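PDB 5C86: kelch domain-containing protein from Colletotrichum graminicola M1.001, which probably oxidises alcohols with molecular oxygen as a fungal copper-dependent enzyme of the AA5 family, the galactose oxidase group, and is seen here in its apo form. Local coordinates for residues N27-S32 with T49-V54; E128-V133 with G146-P151; Y248-N253 with K275-F280; A342-W347 with G470-A475. All blocks are in the same frame, centred on the assembly; numbering follows the deposited sequence.

Interaction 1. Residues N27-S32 with T49-V54; sequences NLLVWS and TSLYNV
Asn-27 lies alongside Asn-53, the two side chains pointing the same way with their amide planes 46° apart. Its chi1 of -68° sets CG beside the backbone N. Asn-27 OD1 takes the N-H of Val-54 at 3.0 Å, and Val-54 CG2 lies 3.5 Å from the same oxygen. A water sits 2.8 Å from Asn-27 OD1 and within bonding range of Asn-53 OD1, which also accepts the backbone N-H of Thr-56; Asn-27 ND2 turns to Glu-104. Beyond this end, backbone bonds join Leu-28 to Tyr-52 and Val-30 to Ser-50; that from Val-30 N to Ser-50 O is nearly straight (177°). These four residues share one face; the non-hydrogen-bonded pairs Leu-29/Leu-51 and Trp-31/Thr-49 lie on the other. There, Leu-51 CD1 reaches Leu-29 CB at 4.1 Å, and Leu-29 CD1 rests 3.6 Å from Ser-50 O. Trp-31 touches Thr-49 through CB alone, 3.7 Å from Thr-49 CG2; its indole bonds Met-71 O and lies about 8 Å, side chain to side chain, from His-423, which binds copper in the metal-loaded protein. Strands 28-31 and 47-52 are the middle pair of the antiparallel meander 18-21, 28-31, 47-52, 63-66, a β-propeller blade.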
loop_
_atom_site.group_PDB
_atom_site.type_symbol
_atom_site.label_atom_id
_atom_site.label_comp_id
_atom_site.label_asym_id
_atom_site.label_seq_id
_atom_site.Cartn_x
_atom_site.Cartn_y
_atom_site.Cartn_z
ATOM N N ASN A 27 1.506 -14.851 -4.424
ATOM C CA ASN A 27 2.444 -14.532 -5.477
ATOM C C ASN A 27 2.516 -12.986 -5.640
ATOM O O ASN A 27 1.609 -12.259 -5.276
ATOM C CB ASN A 27 2.021 -15.330 -6.717
ATOM C CG ASN A 27 2.226 -16.820 -6.506
ATOM O OD1 ASN A 27 3.155 -17.223 -5.810
ATOM N ND2 ASN A 27 1.441 -17.624 -7.211
ATOM N N LEU A 28 3.566 -12.546 -6.275
ATOM C CA LEU A 28 3.746 -11.075 -6.518
ATOM C C LEU A 28 3.537 -10.778 -8.011
ATOM O O LEU A 28 4.326 -11.237 -8.873
ATOM C CB LEU A 28 5.131 -10.677 -6.135
ATOM C CG LEU A 28 5.433 -9.148 -6.134
ATOM C CD1 LEU A 28 4.648 -8.394 -5.025
ATOM C CD2 LEU A 28 6.926 -8.985 -6.023
ATOM N N LEU A 29 2.516 -10.030 -8.244
ATOM C CA LEU A 29 2.171 -9.550 -9.609
ATOM C C LEU A 29 2.751 -8.165 -9.832
ATOM O O LEU A 29 2.529 -7.274 -9.004
ATOM C CB LEU A 29 0.676 -9.496 -9.866
ATOM C CG LEU A 29 0.103 -9.094 -11.240
ATOM C CD1 LEU A 29 0.490 -10.111 -12.275
ATOM C CD2 LEU A 29 -1.377 -9.030 -11.143
ATOM N N VAL A 30 3.496 -7.989 -10.914
ATOM C CA VAL A 30 4.093 -6.700 -11.234
ATOM C C VAL A 30 3.642 -6.226 -12.625
ATOM O O VAL A 30 3.389 -7.072 -13.517
ATOM C CB VAL A 30 5.598 -6.708 -11.097
ATOM C CG1 VAL A 30 6.040 -7.436 -9.845
ATOM C CG2 VAL A 30 6.295 -7.311 -12.340
ATOM N N TRP A 31 3.618 -4.920 -12.826
ATOM C CA TRP A 31 3.369 -4.419 -14.183
ATOM C C TRP A 31 4.057 -3.095 -14.408
ATOM O O TRP A 31 4.395 -2.363 -13.499
ATOM C CB TRP A 31 1.913 -4.309 -14.529
ATOM C CG TRP A 31 1.054 -3.267 -13.852
ATOM C CD1 TRP A 31 0.851 -2.002 -14.287
ATOM C CD2 TRP A 31 0.266 -3.416 -12.658
ATOM N NE1 TRP A 31 -0.039 -1.352 -13.504
ATOM C CE2 TRP A 31 -0.395 -2.196 -12.470
ATOM C CE3 TRP A 31 0.072 -4.457 -11.732
ATOM C CZ2 TRP A 31 -1.273 -1.943 -11.399
ATOM C CZ3 TRP A 31 -0.813 -4.219 -10.639
ATOM C CH2 TRP A 31 -1.494 -2.980 -10.516
ATOM N N SER A 32 4.302 -2.772 -15.698
ATOM C CA SER A 32 4.985 -1.514 -16.129
ATOM C C SER A 32 3.974 -0.657 -16.826
ATOM O O SER A 32 3.455 0.321 -16.279
ATOM C CB SER A 32 6.198 -1.832 -16.973
ATOM O OG SER A 32 5.869 -2.760 -18.064
ATOM N N THR A 49 2.720 -7.551 -17.928
ATOM C CA THR A 49 2.755 -8.013 -16.512
ATOM C C THR A 49 3.654 -9.176 -16.391
ATOM O O THR A 49 3.933 -9.916 -17.394
ATOM C CB THR A 49 1.383 -8.295 -15.919
ATOM O OG1 THR A 49 0.907 -9.593 -16.366
ATOM C CG2 THR A 49 0.363 -7.241 -16.209
ATOM N N SER A 50 4.145 -9.405 -15.193
ATOM C CA SER A 50 4.933 -10.595 -14.886
ATOM C C SER A 50 4.587 -10.999 -13.452
ATOM O O SER A 50 4.037 -10.198 -12.679
ATOM C CB SER A 50 6.405 -10.364 -15.075
ATOM O OG SER A 50 7.243 -11.415 -14.609
ATOM N N LEU A 51 4.793 -12.262 -13.140
ATOM C CA LEU A 51 4.405 -12.852 -11.840
ATOM C C LEU A 51 5.557 -13.571 -11.220
ATOM O O LEU A 51 6.177 -14.411 -11.908
ATOM C CB LEU A 51 3.285 -13.824 -12.060
ATOM C CG LEU A 51 2.669 -14.480 -10.807
ATOM C CD1 LEU A 51 1.764 -13.480 -10.137
ATOM C CD2 LEU A 51 1.885 -15.768 -11.123
ATOM N N TYR A 52 5.845 -13.309 -9.938
ATOM C CA TYR A 52 6.846 -14.027 -9.196
ATOM C C TYR A 52 6.123 -15.031 -8.296
ATOM O O TYR A 52 5.227 -14.690 -7.565
ATOM C CB TYR A 52 7.726 -13.125 -8.308
ATOM C CG TYR A 52 8.641 -13.825 -7.346
ATOM C CD1 TYR A 52 9.829 -14.366 -7.750
ATOM C CD2 TYR A 52 8.319 -13.902 -6.016
ATOM C CE1 TYR A 52 10.659 -15.021 -6.864
ATOM C CE2 TYR A 52 9.149 -14.493 -5.120
ATOM C CZ TYR A 52 10.305 -15.066 -5.555
ATOM O OH TYR A 52 11.100 -15.637 -4.601
ATOM N N ASN A 53 6.452 -16.319 -8.465
ATOM C CA ASN A 53 5.877 -17.377 -7.659
ATOM C C ASN A 53 6.687 -17.561 -6.410
ATOM O O ASN A 53 7.859 -17.920 -6.446
ATOM C CB ASN A 53 5.864 -18.668 -8.502
ATOM C CG ASN A 53 5.085 -19.735 -7.846
ATOM O OD1 ASN A 53 5.429 -20.176 -6.778
ATOM N ND2 ASN A 53 4.012 -20.039 -8.399
ATOM N N VAL A 54 6.076 -17.272 -5.262
ATOM C CA VAL A 54 6.777 -17.309 -3.968
ATOM C C VAL A 54 7.113 -18.753 -3.542
ATOM O O VAL A 54 8.038 -18.949 -2.776
ATOM C CB VAL A 54 5.975 -16.589 -2.859
ATOM C CG1 VAL A 54 5.819 -15.098 -3.214
ATOM C CG2 VAL A 54 4.613 -17.154 -2.674
HETATM O O HOH W 1 3.107 -19.775 -4.571
#

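Interaction 2. Residues E128-V133 with G146-P151; sequences EGKIFV and GEVYDP
In the kelch blade that runs from strand 122-125 to strand 155-158, the two middle strands meet with Ile-131 opposite Tyr-149, Phe-132 opposite Val-148 and Val-133 opposite Glu-147. Two pairs of backbone bonds hold the register. Tyr-149 N reaches Ile-131 O at 2.7 Å, and the return bond from Ile-131 N meets Tyr-149 O in the carbonyl plane, on a lone pair. On the face of Ile-131 and Val-133, side chains run abreast: Glu-147 CG, set between its backbone N and carbonyl carbon (chi1 63°), meets Val-133 CG2 at 3.5 Å, and Ile-131 CG1 comes to the edge of the Tyr-149 ring, 4.1 Å from CD2. The Glu-147 carboxylate bridges to Arg-118 and accepts the backbone N-H groups of Gln-115 and Ile-116. Tyr-149 and Trp-156, whose rings meet, match the aromatic pair of the kelch signature, and Tyr-149 OH bonds Asn-154 in the turn between them. The opposite face has Phe-132 CD1 3.5 Å from Glu-147 O. Just before strand 131-134, the extended Lys-130 side chain runs obliquely across Val-148 and Asp-150, its CB 3.6 Å from Val-148 CG2 and its CE 3.9 Å from Asp-150 OD2. Lys-130 NZ and the Asp-150 carboxylate stay beyond salt-bridge distance; NZ instead makes a long salt bridge to Glu-128 OE1 (3.7 Å), whereas Asp-150 OD1 pairs with Lys-152. Beside them Pro-151 CG rests 3.6 Å from Gly-129 O.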
loop_
_atom_site.group_PDB
_atom_site.type_symbol
_atom_site.label_atom_id
_atom_site.label_comp_id
_atom_site.label_asym_id
_atom_site.label_seq_id
_atom_site.Cartn_x
_atom_site.Cartn_y
_atom_site.Cartn_z
ATOM N N GLU A 128 -17.766 0.714 2.937
ATOM C CA GLU A 128 -18.875 0.125 2.168
ATOM C C GLU A 128 -18.482 -0.791 1.075
ATOM O O GLU A 128 -19.335 -1.342 0.359
ATOM C CB GLU A 128 -19.799 1.252 1.611
ATOM C CG GLU A 128 -20.371 2.127 2.664
ATOM C CD GLU A 128 -21.289 3.257 2.100
ATOM O OE1 GLU A 128 -21.004 3.743 0.975
ATOM O OE2 GLU A 128 -22.256 3.676 2.844
ATOM N N GLY A 129 -17.167 -0.965 0.855
ATOM C CA GLY A 129 -16.691 -1.727 -0.213
ATOM C C GLY A 129 -16.689 -0.971 -1.566
ATOM O O GLY A 129 -16.336 -1.560 -2.587
ATOM N N LYS A 130 -16.935 0.306 -1.501
ATOM C CA LYS A 130 -16.904 1.116 -2.733
ATOM C C LYS A 130 -15.484 1.558 -2.985
ATOM O O LYS A 130 -14.632 1.425 -2.110
ATOM C CB LYS A 130 -17.860 2.317 -2.610
ATOM C CG LYS A 130 -19.300 1.837 -2.588
ATOM C CD LYS A 130 -20.234 3.019 -2.547
ATOM C CE LYS A 130 -21.668 2.496 -2.584
ATOM N NZ LYS A 130 -22.611 3.615 -2.319
ATOM N N ILE A 131 -15.220 2.058 -4.187
ATOM C CA ILE A 131 -13.854 2.515 -4.562
ATOM C C ILE A 131 -13.887 4.009 -4.796
ATOM O O ILE A 131 -14.588 4.468 -5.756
ATOM C CB ILE A 131 -13.256 1.849 -5.781
ATOM C CG1 ILE A 131 -13.370 0.332 -5.829
ATOM C CG2 ILE A 131 -11.878 2.379 -6.013
ATOM C CD1 ILE A 131 -12.774 -0.438 -4.665
ATOM N N PHE A 132 -13.235 4.789 -3.966
ATOM C CA PHE A 132 -13.225 6.281 -4.045
ATOM C C PHE A 132 -11.952 6.693 -4.727
ATOM O O PHE A 132 -10.847 6.202 -4.338
ATOM C CB PHE A 132 -13.311 6.877 -2.656
ATOM C CG PHE A 132 -13.175 8.345 -2.563
ATOM C CD1 PHE A 132 -14.135 9.200 -3.110
ATOM C CD2 PHE A 132 -12.046 8.905 -1.963
ATOM C CE1 PHE A 132 -14.049 10.575 -2.895
ATOM C CE2 PHE A 132 -11.933 10.301 -1.820
ATOM C CZ PHE A 132 -12.935 11.141 -2.287
ATOM N N VAL A 133 -12.064 7.599 -5.705
ATOM C CA VAL A 133 -10.833 8.190 -6.304
ATOM C C VAL A 133 -10.933 9.695 -6.274
ATOM O O VAL A 133 -12.057 10.269 -6.354
ATOM C CB VAL A 133 -10.548 7.723 -7.747
ATOM C CG1 VAL A 133 -10.497 6.215 -7.893
ATOM C CG2 VAL A 133 -11.615 8.194 -8.727
ATOM N N GLY A 146 -13.722 14.318 -6.882
ATOM C CA GLY A 146 -13.981 12.973 -6.331
ATOM C C GLY A 146 -15.084 12.226 -6.987
ATOM O O GLY A 146 -16.094 12.837 -7.418
ATOM N N GLU A 147 -14.919 10.899 -7.139
ATOM C CA GLU A 147 -15.955 10.050 -7.624
ATOM C C GLU A 147 -15.860 8.714 -6.923
ATOM O O GLU A 147 -14.785 8.342 -6.400
ATOM C CB GLU A 147 -15.953 9.907 -9.111
ATOM C CG GLU A 147 -14.729 9.270 -9.809
ATOM C CD GLU A 147 -14.942 9.225 -11.296
ATOM O OE1 GLU A 147 -14.171 9.877 -12.027
ATOM O OE2 GLU A 147 -15.845 8.489 -11.748
ATOM N N VAL A 148 -16.937 7.971 -6.995
ATOM C CA VAL A 148 -17.026 6.680 -6.261
ATOM C C VAL A 148 -17.617 5.590 -7.119
ATOM O O VAL A 148 -18.611 5.808 -7.853
ATOM C CB VAL A 148 -17.713 6.875 -4.949
ATOM C CG1 VAL A 148 -19.194 7.288 -5.048
ATOM C CG2 VAL A 148 -17.592 5.600 -4.067
ATOM N N TYR A 149 -16.979 4.404 -7.090
ATOM C CA TYR A 149 -17.364 3.253 -7.817
ATOM C C TYR A 149 -18.152 2.271 -6.908
ATOM O O TYR A 149 -17.649 1.857 -5.853
ATOM C CB TYR A 149 -16.200 2.532 -8.399
ATOM C CG TYR A 149 -16.508 1.341 -9.221
ATOM C CD1 TYR A 149 -17.149 1.446 -10.469
ATOM C CD2 TYR A 149 -16.189 0.083 -8.800
ATOM C CE1 TYR A 149 -17.384 0.337 -11.240
ATOM C CE2 TYR A 149 -16.433 -1.075 -9.551
ATOM C CZ TYR A 149 -17.077 -0.968 -10.812
ATOM O OH TYR A 149 -17.374 -2.126 -11.561
ATOM N N ASP A 150 -19.313 1.818 -7.372
ATOM C CA ASP A 150 -20.119 0.839 -6.626
ATOM C C ASP A 150 -19.957 -0.423 -7.401
ATOM O O ASP A 150 -20.501 -0.588 -8.481
ATOM C CB ASP A 150 -21.578 1.275 -6.546
ATOM C CG ASP A 150 -22.470 0.227 -5.815
ATOM O OD1 ASP A 150 -22.049 -0.928 -5.734
ATOM O OD2 ASP A 150 -23.552 0.590 -5.377
ATOM N N PRO A 151 -19.224 -1.422 -6.894
ATOM C CA PRO A 151 -18.918 -2.587 -7.657
ATOM C C PRO A 151 -20.120 -3.488 -7.858
ATOM O O PRO A 151 -20.114 -4.276 -8.766
ATOM C CB PRO A 151 -17.804 -3.295 -6.846
ATOM C CG PRO A 151 -18.008 -2.794 -5.497
ATOM C CD PRO A 151 -18.400 -1.365 -5.666
#

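Interaction 3. Residues Y248-N253 with K275-F280; sequences YDSTSN and KYNRGF
Tyr-276 comes first, its carbonyl O standing 3.9 Å from Ser-252 CB, while its own CB lies over one face of the Arg-278 guanidinium, toward the rim. Asn-277 follows and carries most of the contact. Its CB lies 3.3 Å from Thr-251 C, and chi1 of 54° puts CG on the Ser-250 side, 3.7 Å from Ser-250 O. Asn-277 ND2 donates to Ser-250 O at 3.0 Å; the acceptor is in the plane of the amide, yet the donor stands 50° above the plane of the carbonyl it approaches. ND2 also donates to a water, itself weakly bonded to Asp-249 OD1, and Asn-277 OD1 accepts from Gln-298 NE2. Arg-278 uses its backbone N to bind Thr-251 O at 3.0 Å, again from well above the carbonyl plane, and Asn-277 CA approaches the same oxygen at 3.2 Å. The side chain of Arg-278 turns away to Glu-313, Thr-311 O and Gly-295 O. Gly-279 brings its bare backbone close, with its N 3.3 Å from Ser-250 CB; Ser-250 OG is bonded to Met-297 O. The first of these loops joins strands 235-239 and 254-258 within one propeller blade, and the second leads from that blade to the next. The carbonyls of Ser-250 and Thr-251 are met by one side-chain amide and one backbone N-H; with ND2 donating and OD1 accepting, the two ends of the Asn-277 amide are told apart and its flip is set.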
loop_
_atom_site.group_PDB
_atom_site.type_symbol
_atom_site.label_atom_id
_atom_site.label_comp_id
_atom_site.label_asym_id
_atom_site.label_seq_id
_atom_site.Cartn_x
_atom_site.Cartn_y
_atom_site.Cartn_z
ATOM N N TYR A 248 12.821 20.234 -4.997
ATOM C CA TYR A 248 13.145 20.539 -3.615
ATOM C C TYR A 248 13.818 19.378 -2.947
ATOM O O TYR A 248 13.694 18.242 -3.361
ATOM C CB TYR A 248 11.852 20.781 -2.861
ATOM C CG TYR A 248 11.103 22.000 -3.308
ATOM C CD1 TYR A 248 11.418 23.242 -2.753
ATOM C CD2 TYR A 248 10.185 21.936 -4.294
ATOM C CE1 TYR A 248 10.743 24.384 -3.170
ATOM C CE2 TYR A 248 9.484 23.058 -4.710
ATOM C CZ TYR A 248 9.807 24.267 -4.157
ATOM O OH TYR A 248 9.129 25.371 -4.576
ATOM N N ASP A 249 14.435 19.668 -1.806
ATOM C CA ASP A 249 14.998 18.594 -0.948
ATOM C C ASP A 249 13.828 17.981 -0.208
ATOM O O ASP A 249 12.987 18.714 0.304
ATOM C CB ASP A 249 16.016 19.099 0.072
ATOM C CG ASP A 249 17.359 19.392 -0.572
ATOM O OD1 ASP A 249 17.894 18.539 -1.334
ATOM O OD2 ASP A 249 17.902 20.441 -0.283
ATOM N N SER A 250 13.763 16.657 -0.200
ATOM C CA SER A 250 12.762 15.977 0.620
ATOM C C SER A 250 13.130 16.215 2.088
ATOM O O SER A 250 14.213 16.666 2.456
ATOM C CB SER A 250 12.789 14.513 0.301
ATOM O OG SER A 250 14.044 13.908 0.578
ATOM N N THR A 251 12.207 15.848 2.946
ATOM C CA THR A 251 12.447 15.912 4.399
ATOM C C THR A 251 12.557 14.554 5.054
ATOM O O THR A 251 12.287 13.514 4.435
ATOM C CB THR A 251 11.328 16.648 5.137
ATOM O OG1 THR A 251 10.193 15.779 5.339
ATOM C CG2 THR A 251 10.943 17.896 4.469
ATOM N N SER A 252 12.943 14.586 6.331
ATOM C CA SER A 252 12.987 13.448 7.165
ATOM C C SER A 252 11.928 13.620 8.267
ATOM O O SER A 252 12.042 12.987 9.327
ATOM C CB SER A 252 14.394 13.202 7.755
ATOM O OG SER A 252 14.868 14.407 8.396
ATOM N N ASN A 253 10.925 14.450 8.031
ATOM C CA ASN A 253 9.905 14.695 9.041
ATOM C C ASN A 253 9.041 13.460 9.227
ATOM O O ASN A 253 8.668 12.760 8.292
ATOM C CB ASN A 253 9.009 15.868 8.682
ATOM C CG ASN A 253 9.726 17.206 8.677
ATOM O OD1 ASN A 253 10.831 17.363 9.176
ATOM N ND2 ASN A 253 9.071 18.161 8.160
ATOM N N LYS A 275 16.844 9.511 10.142
ATOM C CA LYS A 275 18.180 9.867 9.772
ATOM C C LYS A 275 18.289 10.283 8.314
ATOM O O LYS A 275 19.161 11.079 7.955
ATOM C CB LYS A 275 19.061 8.715 9.999
ATOM C CG LYS A 275 20.512 8.979 9.754
ATOM C CD LYS A 275 21.348 7.727 10.091
ATOM C CE LYS A 275 22.864 7.968 10.172
ATOM N NZ LYS A 275 23.324 9.171 9.468
ATOM N N TYR A 276 17.407 9.798 7.450
ATOM C CA TYR A 276 17.546 10.016 6.012
ATOM C C TYR A 276 16.326 10.678 5.449
ATOM O O TYR A 276 15.210 10.109 5.539
ATOM C CB TYR A 276 17.812 8.676 5.357
ATOM C CG TYR A 276 19.040 7.980 5.848
ATOM C CD1 TYR A 276 20.320 8.499 5.559
ATOM C CD2 TYR A 276 18.964 6.792 6.586
ATOM C CE1 TYR A 276 21.443 7.869 6.036
ATOM C CE2 TYR A 276 20.078 6.177 7.044
ATOM C CZ TYR A 276 21.310 6.718 6.752
ATOM O OH TYR A 276 22.456 6.081 7.247
ATOM N N ASN A 277 16.482 11.845 4.861
ATOM C CA ASN A 277 15.363 12.518 4.163
ATOM C C ASN A 277 15.027 11.790 2.857
ATOM O O ASN A 277 15.922 11.298 2.151
ATOM C CB ASN A 277 15.624 13.958 3.915
ATOM C CG ASN A 277 16.938 14.232 3.173
ATOM O OD1 ASN A 277 17.965 13.611 3.423
ATOM N ND2 ASN A 277 16.877 15.198 2.251
ATOM N N ARG A 278 13.737 11.541 2.644
ATOM C CA ARG A 278 13.295 10.729 1.502
ATOM C C ARG A 278 12.125 11.280 0.775
ATOM O O ARG A 278 11.060 11.575 1.386
ATOM C CB ARG A 278 12.849 9.333 1.961
ATOM C CG ARG A 278 13.937 8.552 2.712
ATOM C CD ARG A 278 13.381 7.234 3.259
ATOM N NE ARG A 278 14.199 6.668 4.326
ATOM C CZ ARG A 278 15.213 5.831 4.178
ATOM N NH1 ARG A 278 15.538 5.387 2.991
ATOM N NH2 ARG A 278 15.890 5.423 5.243
ATOM N N GLY A 279 12.240 11.364 -0.559
ATOM C CA GLY A 279 11.133 11.546 -1.494
ATOM C C GLY A 279 11.128 10.368 -2.457
ATOM O O GLY A 279 12.192 9.900 -2.906
ATOM N N PHE A 280 9.936 9.845 -2.693
ATOM C CA PHE A 280 9.761 8.634 -3.556
ATOM C C PHE A 280 10.136 7.331 -2.855
ATOM O O PHE A 280 10.279 6.288 -3.513
ATOM C CB PHE A 280 10.457 8.708 -4.961
ATOM C CG PHE A 280 10.224 9.996 -5.704
ATOM C CD1 PHE A 280 8.959 10.536 -5.898
ATOM C CD2 PHE A 280 11.320 10.729 -6.188
ATOM C CE1 PHE A 280 8.781 11.753 -6.540
ATOM C CE2 PHE A 280 11.113 11.951 -6.842
ATOM C CZ PHE A 280 9.848 12.468 -6.965
HETATM O O HOH W 2 19.131 16.932 1.259
#

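Interaction 4. Residues A342-W347 with G470-A475; sequences ADATIW and GVPCVA
Ala-475 N donates to Ala-342 O at 2.9 Å in an almost straight bond (175°), the one hydrogen bond between 342-347 and 470-475. Val-474 flanks it. With CG1 anti to the backbone N (chi1 172°), this methyl lies 3.6 Å from Ala-342 O, while CG2 leans over Asp-343, 4.1 Å from its CB. Further along, Ala-344 CB meets the Pro-472 ring at CG (3.9 Å), and at the other end Ala-342 CB faces Ala-475 CB at 4.5 Å. The contact is thus apolar and small around a single polar link. It is an interdomain seam: 342-345 form the turn between strands 336-340 and 346-350 of a propeller blade, and 470-475 lie between strands 459-466 and 476-481 of the early-set domain that follows the propeller. The turn is held in shape by an Asx turn. Asp-343 OD1 accepts Thr-345 N at 3.2 Å from above the carboxylate plane, and the Thr-345 hydroxyl donates to it at 2.7 Å from the syn side, so two donors grip one oxygen. One layer further out, Arg-384 ties the two sides together, giving NH2 to Asp-343 O and NE to Pro-472 O. Tyr-372 OH bonds Ala-344 O and the Pro-472 ring packs on Tyr-372, while Phe-464 and Met-462 of strand 459-466 back Ala-475.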
loop_
_atom_site.group_PDB
_atom_site.type_symbol
_atom_site.label_atom_id
_atom_site.label_comp_id
_atom_site.label_asym_id
_atom_site.label_seq_id
_atom_site.Cartn_x
_atom_site.Cartn_y
_atom_site.Cartn_z
ATOM N N ALA A 342 3.384 -12.626 2.273
ATOM C CA ALA A 342 2.742 -13.485 3.291
ATOM C C ALA A 342 3.786 -14.187 4.146
ATOM O O ALA A 342 3.531 -14.563 5.279
ATOM C CB ALA A 342 1.824 -14.471 2.582
ATOM N N ASP A 343 5.028 -14.311 3.665
ATOM C CA ASP A 343 6.097 -14.907 4.487
ATOM C C ASP A 343 6.722 -13.905 5.418
ATOM O O ASP A 343 7.721 -14.183 6.076
ATOM C CB ASP A 343 7.132 -15.697 3.692
ATOM C CG ASP A 343 8.009 -14.832 2.855
ATOM O OD1 ASP A 343 7.763 -13.643 2.778
ATOM O OD2 ASP A 343 8.970 -15.337 2.228
ATOM N N ALA A 344 6.195 -12.660 5.453
ATOM C CA ALA A 344 6.652 -11.607 6.354
ATOM C C ALA A 344 7.993 -10.950 5.968
ATOM O O ALA A 344 8.501 -10.133 6.716
ATOM C CB ALA A 344 6.645 -12.083 7.822
ATOM N N THR A 345 8.493 -11.298 4.780
ATOM C CA THR A 345 9.560 -10.550 4.153
ATOM C C THR A 345 8.886 -9.389 3.363
ATOM O O THR A 345 7.656 -9.331 3.176
ATOM C CB THR A 345 10.379 -11.423 3.156
ATOM O OG1 THR A 345 9.532 -11.750 2.070
ATOM C CG2 THR A 345 10.950 -12.615 3.898
ATOM N N ILE A 346 9.744 -8.484 2.873
ATOM C CA ILE A 346 9.301 -7.291 2.179
ATOM C C ILE A 346 9.987 -7.170 0.838
ATOM O O ILE A 346 11.219 -7.108 0.776
ATOM C CB ILE A 346 9.545 -6.037 2.959
ATOM C CG1 ILE A 346 8.997 -6.150 4.386
ATOM C CG2 ILE A 346 8.855 -4.872 2.251
ATOM C CD1 ILE A 346 9.111 -4.916 5.268
ATOM N N TRP A 347 9.212 -7.212 -0.190
ATOM C CA TRP A 347 9.728 -6.829 -1.558
ATOM C C TRP A 347 10.181 -5.418 -1.595
ATOM O O TRP A 347 9.540 -4.519 -1.062
ATOM C CB TRP A 347 8.643 -7.018 -2.580
ATOM C CG TRP A 347 8.864 -6.282 -3.837
ATOM C CD1 TRP A 347 8.201 -5.110 -4.208
ATOM C CD2 TRP A 347 9.699 -6.643 -4.917
ATOM N NE1 TRP A 347 8.660 -4.701 -5.451
ATOM C CE2 TRP A 347 9.551 -5.647 -5.891
ATOM C CE3 TRP A 347 10.604 -7.684 -5.130
ATOM C CZ2 TRP A 347 10.287 -5.683 -7.110
ATOM C CZ3 TRP A 347 11.333 -7.729 -6.343
ATOM C CH2 TRP A 347 11.164 -6.725 -7.269
ATOM N N GLY A 470 8.364 -13.017 19.394
ATOM C CA GLY A 470 8.050 -12.071 18.345
ATOM C C GLY A 470 8.201 -12.591 16.920
ATOM O O GLY A 470 7.944 -11.818 16.001
ATOM N N VAL A 471 8.500 -13.878 16.744
ATOM C CA VAL A 471 8.660 -14.397 15.425
ATOM C C VAL A 471 7.340 -14.743 14.777
ATOM O O VAL A 471 6.540 -15.500 15.340
ATOM C CB VAL A 471 9.519 -15.722 15.490
ATOM C CG1 VAL A 471 9.687 -16.248 14.113
ATOM C CG2 VAL A 471 10.810 -15.452 16.276
ATOM N N PRO A 472 7.039 -14.204 13.578
ATOM C CA PRO A 472 5.788 -14.491 12.934
ATOM C C PRO A 472 5.777 -15.748 12.132
ATOM O O PRO A 472 6.807 -16.176 11.529
ATOM C CB PRO A 472 5.583 -13.332 12.005
ATOM C CG PRO A 472 6.994 -12.934 11.610
ATOM C CD PRO A 472 7.824 -13.179 12.824
ATOM N N CYS A 473 4.622 -16.389 12.088
ATOM C CA CYS A 473 4.353 -17.425 11.138
ATOM C C CYS A 473 4.321 -16.869 9.722
ATOM O O CYS A 473 4.295 -15.631 9.511
ATOM C CB CYS A 473 3.100 -18.182 11.431
ATOM S SG CYS A 473 1.583 -17.217 11.281
ATOM N N VAL A 474 4.260 -17.766 8.721
ATOM C CA VAL A 474 3.836 -17.384 7.384
ATOM C C VAL A 474 2.323 -17.227 7.448
ATOM O O VAL A 474 1.583 -18.030 8.075
ATOM C CB VAL A 474 4.256 -18.471 6.373
ATOM C CG1 VAL A 474 3.641 -18.181 5.016
ATOM C CG2 VAL A 474 5.757 -18.585 6.329
ATOM N N ALA A 475 1.787 -16.180 6.870
ATOM C CA ALA A 475 0.365 -15.873 7.063
ATOM C C ALA A 475 -0.556 -16.747 6.361
ATOM O O ALA A 475 -0.207 -17.398 5.377
ATOM C CB ALA A 475 0.101 -14.430 6.690
#

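The four contacts follow one another along the chain without interleaving, and together they sample the propeller and its junction with the early-set domain. Interactions 1 and 2 each pair the middle strands of a different blade, their centres 26 Å apart. Interaction 3 braces loops on yet another blade, at the step to its successor, about 32 Å between centres from interaction 2. Interaction 4 involves the blade that combines strand 5-11 with 336-340, 346-350 and 364-369; it touches interaction 1 through Leu-28 CD2 and Trp-347 CD2, 3.8 Å apart. Interactions 1 to 3 span short sequence separations, and only interaction 4, across 122 residues, joins propeller to early-set domain, away from the copper site.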